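Local coordinates for tailspike protein (PDB 3RIQ) that binds the lipopolysaccharide receptor of Salmonella as the phage's tailspike and probably cleaves its O-antigen chains as an endorhamnosidase, at residues K62-D66 against P83-T89; V143-T147 against A186-G190. The contacts are given in a common frame with arbitrary orientation. Residue numbers count along the deposited sequence, not the author numbering.

Contact 1: K62-D66 against P83-T89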
# COMPACT_ATOMS: atom_id res chain seq x y z
N LYS A 62 -25.36 17.26 24.20
CA LYS A 62 -25.90 16.14 23.44
C LYS A 62 -27.35 16.33 23.06
O LYS A 62 -28.10 17.02 23.76
CB LYS A 62 -25.83 14.86 24.30
CG LYS A 62 -24.42 14.55 24.77
CD LYS A 62 -24.40 13.25 25.53
CE LYS A 62 -22.98 12.91 25.96
NZ LYS A 62 -22.46 13.88 26.97
N PHE A 63 -27.74 15.69 21.95
CA PHE A 63 -29.16 15.47 21.63
C PHE A 63 -29.59 14.10 22.15
O PHE A 63 -29.07 13.06 21.69
CB PHE A 63 -29.39 15.54 20.13
CG PHE A 63 -28.95 16.85 19.51
CD1 PHE A 63 -29.54 18.08 19.91
CD2 PHE A 63 -27.94 16.87 18.56
CE1 PHE A 63 -29.15 19.31 19.32
CE2 PHE A 63 -27.51 18.10 17.98
CZ PHE A 63 -28.13 19.32 18.35
N ILE A 64 -30.54 14.08 23.09
CA ILE A 64 -30.92 12.87 23.81
C ILE A 64 -32.35 12.49 23.51
O ILE A 64 -33.25 13.31 23.67
CB ILE A 64 -30.76 13.07 25.34
CG1 ILE A 64 -29.33 13.47 25.70
CG2 ILE A 64 -31.22 11.80 26.13
CD1 ILE A 64 -29.19 14.03 27.14
N GLY A 65 -32.60 11.26 23.06
CA GLY A 65 -33.98 10.85 22.77
C GLY A 65 -34.02 9.41 22.35
O GLY A 65 -32.99 8.83 22.03
N ASP A 66 -35.24 8.85 22.32
CA ASP A 66 -35.50 7.58 21.66
C ASP A 66 -36.28 7.87 20.39
O ASP A 66 -37.36 8.47 20.46
CB ASP A 66 -36.38 6.70 22.55
CG ASP A 66 -35.71 6.28 23.82
OD1 ASP A 66 -34.47 6.10 23.85
OD2 ASP A 66 -36.44 6.12 24.81
N PRO A 83 -21.59 17.14 16.84
CA PRO A 83 -22.85 16.71 17.44
C PRO A 83 -22.71 15.35 18.10
O PRO A 83 -21.78 14.60 17.79
CB PRO A 83 -23.77 16.58 16.23
CG PRO A 83 -22.83 16.22 15.10
CD PRO A 83 -21.61 17.02 15.37
N HIS A 84 -23.63 15.06 19.01
CA HIS A 84 -23.65 13.78 19.72
C HIS A 84 -25.08 13.29 19.90
O HIS A 84 -25.86 13.92 20.59
CB HIS A 84 -22.98 13.93 21.10
CG HIS A 84 -22.75 12.63 21.82
ND1 HIS A 84 -21.55 12.34 22.42
CD2 HIS A 84 -23.56 11.57 22.06
CE1 HIS A 84 -21.63 11.14 23.00
NE2 HIS A 84 -22.85 10.67 22.81
N MET A 85 -25.42 12.18 19.25
CA MET A 85 -26.74 11.56 19.38
C MET A 85 -26.70 10.49 20.46
O MET A 85 -26.00 9.50 20.31
CB MET A 85 -27.17 10.95 18.05
CG MET A 85 -27.25 11.91 16.90
SD MET A 85 -28.18 13.43 17.19
CE MET A 85 -29.83 12.74 17.57
N HIS A 86 -27.46 10.68 21.53
CA HIS A 86 -27.46 9.77 22.67
C HIS A 86 -28.86 9.19 22.94
O HIS A 86 -29.82 9.92 23.08
CB HIS A 86 -26.97 10.55 23.90
CG HIS A 86 -26.51 9.69 25.06
ND1 HIS A 86 -27.34 8.80 25.71
CD2 HIS A 86 -25.32 9.66 25.72
CE1 HIS A 86 -26.67 8.21 26.69
NE2 HIS A 86 -25.45 8.73 26.73
N THR A 87 -28.97 7.88 23.02
CA THR A 87 -30.24 7.26 23.39
C THR A 87 -30.80 7.78 24.73
O THR A 87 -30.03 8.17 25.65
CB THR A 87 -30.06 5.70 23.44
OG1 THR A 87 -31.35 5.10 23.58
CG2 THR A 87 -29.13 5.24 24.60
N LYS A 88 -32.12 7.79 24.87
CA LYS A 88 -32.72 8.10 26.17
C LYS A 88 -32.81 6.81 27.02
O LYS A 88 -32.29 6.75 28.14
CB LYS A 88 -34.08 8.78 25.98
CG LYS A 88 -34.79 9.02 27.34
CD LYS A 88 -36.06 9.89 27.23
CE LYS A 88 -37.13 9.26 26.31
NZ LYS A 88 -38.43 10.08 26.18
N THR A 89 -33.40 5.77 26.46
CA THR A 89 -33.52 4.46 27.11
C THR A 89 -32.27 3.63 26.84
O THR A 89 -31.76 3.63 25.73
CB THR A 89 -34.75 3.69 26.52
OG1 THR A 89 -35.94 4.47 26.71
CG2 THR A 89 -34.95 2.34 27.21
O HOH W 1 -37.34 10.74 23.20
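Two parallel strands, 63-65 and 84-87, pair through their facing main-chain groups; their axes approach to 4.8 Å and diverge by 23°. Phe63 N donates to His84 O (2.9 Å), Phe63 O accepts from His86 N (2.9 Å) and Gly65 N donates to His86 O (3.1 Å). Ile64 turns its main chain to Tyr40 and Phe42 of the preceding coil, Met85 its own to Glu162 of the next. Past Gly65 the pairing loosens: Lys88 N makes only weak bonds, to Gly65 O and Asp66 OD1 (both 3.1 Å). The Asp66 carboxylate takes over, OD1 accepting from Thr89 N (2.8 Å) and OD2 from Thr89 OG1 (2.6 Å), while a water accepts from Asp66 N (3.0 Å). Lys62 CE lies over the His84 ring, 3.8 Å from its centroid; that imidazole is hydrogen-bonded at both nitrogens, to Glu162 and Thr164. Phe63 and Met85 share one face of the sheet, opposite Ile64 and His86, with Phe63 CD2 3.7 Å from Met85 SD, a Met-aromatic contact. Such parallel pairing between successive coils characterises beta-helices, here the tailspike's right-handed one.

Contact 2: V143-T147 against A186-G190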
# COMPACT_ATOMS: atom_id res chain seq x y z
N VAL A 143 -37.79 0.08 22.80
CA VAL A 143 -37.78 1.40 22.16
C VAL A 143 -36.58 2.19 22.70
O VAL A 143 -36.54 2.56 23.88
CB VAL A 143 -39.09 2.16 22.48
CG1 VAL A 143 -39.09 3.56 21.88
CG2 VAL A 143 -40.27 1.38 21.95
N ALA A 144 -35.63 2.46 21.81
CA ALA A 144 -34.36 3.06 22.21
C ALA A 144 -33.67 3.54 20.94
O ALA A 144 -34.12 3.24 19.84
CB ALA A 144 -33.46 2.01 22.92
N GLY A 145 -32.55 4.25 21.11
CA GLY A 145 -31.70 4.66 19.98
C GLY A 145 -32.05 6.04 19.49
O GLY A 145 -33.23 6.34 19.33
N ALA A 146 -31.04 6.87 19.26
CA ALA A 146 -31.22 8.27 18.85
C ALA A 146 -30.66 8.45 17.44
O ALA A 146 -29.44 8.33 17.23
CB ALA A 146 -30.46 9.19 19.83
N THR A 147 -31.54 8.79 16.50
CA THR A 147 -31.14 9.04 15.11
C THR A 147 -31.42 10.47 14.71
O THR A 147 -32.57 10.96 14.86
CB THR A 147 -31.91 8.06 14.17
OG1 THR A 147 -31.65 6.72 14.61
CG2 THR A 147 -31.46 8.20 12.72
N ALA A 186 -22.71 3.10 17.51
CA ALA A 186 -23.85 3.20 16.60
C ALA A 186 -25.09 2.51 17.13
O ALA A 186 -25.03 1.70 18.09
CB ALA A 186 -23.43 2.62 15.23
N TRP A 187 -26.24 2.84 16.53
CA TRP A 187 -27.50 2.15 16.88
C TRP A 187 -27.88 1.10 15.79
O TRP A 187 -27.96 -0.09 16.09
CB TRP A 187 -28.61 3.20 17.05
CG TRP A 187 -29.95 2.60 17.33
CD1 TRP A 187 -31.12 2.82 16.63
CD2 TRP A 187 -30.29 1.70 18.40
NE1 TRP A 187 -32.16 2.12 17.21
CE2 TRP A 187 -31.68 1.43 18.29
CE3 TRP A 187 -29.57 1.12 19.45
CZ2 TRP A 187 -32.35 0.58 19.19
CZ3 TRP A 187 -30.21 0.28 20.32
CH2 TRP A 187 -31.60 0.03 20.21
N GLU A 188 -28.04 1.57 14.56
CA GLU A 188 -28.29 0.72 13.40
C GLU A 188 -27.04 0.82 12.51
O GLU A 188 -25.94 0.47 12.97
CB GLU A 188 -29.63 1.12 12.73
CG GLU A 188 -30.79 0.75 13.62
CD GLU A 188 -32.12 1.36 13.23
OE1 GLU A 188 -33.12 0.62 13.29
OE2 GLU A 188 -32.19 2.58 12.95
N SER A 189 -27.17 1.27 11.28
CA SER A 189 -25.97 1.65 10.53
C SER A 189 -25.47 3.00 11.08
O SER A 189 -26.27 3.85 11.44
CB SER A 189 -26.25 1.71 9.04
OG SER A 189 -26.43 0.40 8.52
N GLY A 190 -24.16 3.19 11.16
CA GLY A 190 -23.65 4.44 11.78
C GLY A 190 -23.99 5.70 10.99
O GLY A 190 -24.61 6.64 11.52
O HOH W 2 -30.43 4.69 13.22
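In this right-handed beta-helix, Trp187 stands where the chain turns a corner at 187-190, and its indole lies against the segment 143-147, which leads into the strand beginning at Ala146. Ring packing dominates. Gly145 CA sits over the indole, 3.5 Å from the centroid of the five-membered ring and 7° off its normal, a CH-pi contact. The fit depends on the missing side chain: an ideal CB on Gly145 would point toward the ring and fall 2.3 Å from Trp187 NE1, and at phi/psi of 94°/135° it would also press on the carbonyl oxygen of Ala144. Apolar contact extends to the six-membered ring, where Ala144 CB is 3.8 Å from Trp187 CH2. Pro91 touches both Ala144 and Trp187, so the indole is also packed against the chain that follows strand 79-87. Of the polar atoms, Ala144 O is 3.3 Å from Trp187 CZ2 and 3.5 Å from Trp187 NE1, but the angle at the latter is too poor for a hydrogen bond. The polar link is indirect and lies beside Trp187. Glu188, whose OE1 forms a salt bridge with Lys123, turns its other oxygen to a water that also reaches Thr147: this water donates to Glu188 OE2 at 2.8 Å and lies 2.7 Å from Thr147 OG1.

Followed from the N terminus, contact 1 closes first, pairing 62-66 with 83-89 after 16 intervening residues, nine of them in strands. The chain then makes a long excursion containing helices 107-112 and 137-140 and returns at 143-147, where contact 2 opens; 38 residues later it closes at 186-190. The two closures are therefore in series, neither nested nor crossed. Their centres lie 9 Å apart on the same parallel sheet system, and they touch directly: Thr87 OG1 is 2.9 Å from Gly145 N, a probable hydrogen bond, while Ala146 CB packs 3.4 Å from His86 O. Together they tie the early coils to the re-entry point of the excursion and to the corner in 184-194.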